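PDB 5T9X: glycoside Hydrolase from Bacteroides uniformis, which probably hydrolyses glycosidic bonds in agarose as a family 16 glycoside hydrolase of the pathway by which this gut bacterium uses the polysaccharide. Local coordinates for residues Lys91-Tyr96 with Cys151-Thr156. Numbering follows the deposited sequence.
Sequences KWTDYY and CVTSKT
Thr93 and Thr153 form an antiparallel hydrogen-bonded pair. Thr93 N gives a nearly straight bond to Thr153 O (2.8 Å), and Thr153 N returns one to Thr93 O (3.1 Å). Beyond this pair the chain bends out of the strand, and Thr153 OG1, beside its backbone N (chi1 -56°), donates in the carbonyl plane to a lone pair of Tyr95 O at 2.7 Å.

The tight part lies on the face carrying Trp92 and Ser154. Here the six-membered half of the indole leans obliquely on the strand, with Trp92 CE3 3.5 Å from Ser154 CA and 3.6 Å from Val152 CG1, while Trp92 NE1 hydrogen-bonds to Asp74 OD2. A leucine at Trp92 would probably open a gap beside Val152 and Ser154 and leave Asp74 without its indole N-H. Away from that face, Cys151 SG lies against Tyr96 CB at 3.9 Å and at the edge of its ring, a sulfur-aromatic contact.

The looser side is at Lys155. Its N bonds to Lys91 O at 3.0 Å, less straight (143°) and from above the carbonyl plane; its exposed side chain then passes Thr93 CG2 (CE at 3.9 Å), and NZ bonds to Glu89 O.

The short strand 92-93 pairs with the end of strand 140-154 in one sheet of the jelly roll expected of the family. Strand 298-304 bonds to the other edge of 151-154, and Tyr96 reaches Trp180 and Leu182 of strand 176-182.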
# COMPACT_ATOMS: atom_id res chain seq x y z
N LYS A 91 4.48 14.06 10.62
CA LYS A 91 5.06 13.02 9.77
C LYS A 91 4.35 12.72 8.45
O LYS A 91 4.89 11.98 7.64
CB LYS A 91 5.17 11.71 10.57
CG LYS A 91 6.14 11.83 11.73
CD LYS A 91 6.00 10.67 12.68
CE LYS A 91 6.93 10.85 13.86
NZ LYS A 91 7.13 9.53 14.46
N TRP A 92 3.16 13.27 8.25
CA TRP A 92 2.26 12.83 7.20
C TRP A 92 1.50 14.00 6.62
O TRP A 92 1.30 14.98 7.31
CB TRP A 92 1.26 11.82 7.75
CG TRP A 92 1.86 10.63 8.44
CD1 TRP A 92 1.90 10.42 9.78
CD2 TRP A 92 2.49 9.50 7.84
NE1 TRP A 92 2.52 9.23 10.06
CE2 TRP A 92 2.88 8.64 8.88
CE3 TRP A 92 2.75 9.12 6.52
CZ2 TRP A 92 3.54 7.42 8.65
CZ3 TRP A 92 3.41 7.91 6.29
CH2 TRP A 92 3.79 7.07 7.35
N THR A 93 1.10 13.90 5.36
CA THR A 93 0.06 14.76 4.80
C THR A 93 -1.13 13.88 4.44
O THR A 93 -0.96 12.69 4.16
CB THR A 93 0.51 15.50 3.55
OG1 THR A 93 0.76 14.57 2.48
CG2 THR A 93 1.75 16.34 3.82
N ASP A 94 -2.34 14.45 4.44
CA ASP A 94 -3.59 13.70 4.16
C ASP A 94 -4.04 13.76 2.68
O ASP A 94 -5.24 13.82 2.38
CB ASP A 94 -4.74 14.12 5.13
CG ASP A 94 -4.95 15.65 5.19
OD1 ASP A 94 -4.26 16.38 4.44
OD2 ASP A 94 -5.78 16.11 6.02
N TYR A 95 -3.07 13.72 1.77
CA TYR A 95 -3.34 13.62 0.34
C TYR A 95 -2.21 12.85 -0.32
O TYR A 95 -1.28 12.43 0.34
CB TYR A 95 -3.51 15.01 -0.29
CG TYR A 95 -4.50 15.03 -1.43
CD1 TYR A 95 -5.86 14.89 -1.21
CD2 TYR A 95 -4.07 15.17 -2.75
CE1 TYR A 95 -6.77 14.90 -2.27
CE2 TYR A 95 -4.97 15.19 -3.82
CZ TYR A 95 -6.32 15.06 -3.57
OH TYR A 95 -7.22 15.06 -4.62
N TYR A 96 -2.33 12.63 -1.62
CA TYR A 96 -1.29 12.00 -2.47
C TYR A 96 -0.20 13.03 -2.65
O TYR A 96 -0.45 14.20 -2.42
CB TYR A 96 -1.93 11.65 -3.82
CG TYR A 96 -1.13 10.93 -4.87
CD1 TYR A 96 -0.74 9.60 -4.71
CD2 TYR A 96 -0.89 11.52 -6.11
CE1 TYR A 96 -0.07 8.92 -5.72
CE2 TYR A 96 -0.21 10.85 -7.12
CZ TYR A 96 0.18 9.55 -6.93
OH TYR A 96 0.83 8.92 -7.95
N CYS A 151 -6.13 9.17 1.14
CA CYS A 151 -4.75 8.90 0.79
C CYS A 151 -3.81 9.67 1.71
O CYS A 151 -4.05 10.83 2.01
CB CYS A 151 -4.50 9.32 -0.65
SG CYS A 151 -2.93 8.76 -1.33
N VAL A 152 -2.74 9.01 2.13
CA VAL A 152 -1.74 9.58 3.02
C VAL A 152 -0.37 9.45 2.37
O VAL A 152 -0.06 8.46 1.71
CB VAL A 152 -1.80 8.82 4.35
CG1 VAL A 152 -0.58 9.02 5.22
CG2 VAL A 152 -3.05 9.22 5.11
N THR A 153 0.47 10.47 2.59
CA THR A 153 1.84 10.50 2.09
C THR A 153 2.78 10.91 3.20
O THR A 153 2.49 11.86 3.94
CB THR A 153 2.00 11.53 0.95
OG1 THR A 153 1.06 11.25 -0.09
CG2 THR A 153 3.42 11.49 0.34
N SER A 154 3.94 10.26 3.25
CA SER A 154 4.97 10.60 4.22
C SER A 154 5.57 11.99 3.97
O SER A 154 5.55 12.49 2.85
CB SER A 154 6.08 9.57 4.18
OG SER A 154 6.76 9.66 2.95
N LYS A 155 6.11 12.59 5.02
CA LYS A 155 6.77 13.90 4.89
C LYS A 155 8.22 13.75 4.50
O LYS A 155 8.75 14.65 3.90
CB LYS A 155 6.62 14.79 6.14
CG LYS A 155 5.28 15.51 6.17
CD LYS A 155 5.21 16.70 7.12
CE LYS A 155 4.22 17.73 6.56
NZ LYS A 155 3.65 18.68 7.57
N THR A 156 8.84 12.61 4.82
CA THR A 156 10.21 12.32 4.39
C THR A 156 10.25 11.07 3.50
O THR A 156 9.28 10.34 3.40
CB THR A 156 11.18 12.14 5.60
OG1 THR A 156 10.86 10.94 6.32
CG2 THR A 156 11.12 13.36 6.55
O HOH W 1 -7.00 11.87 1.31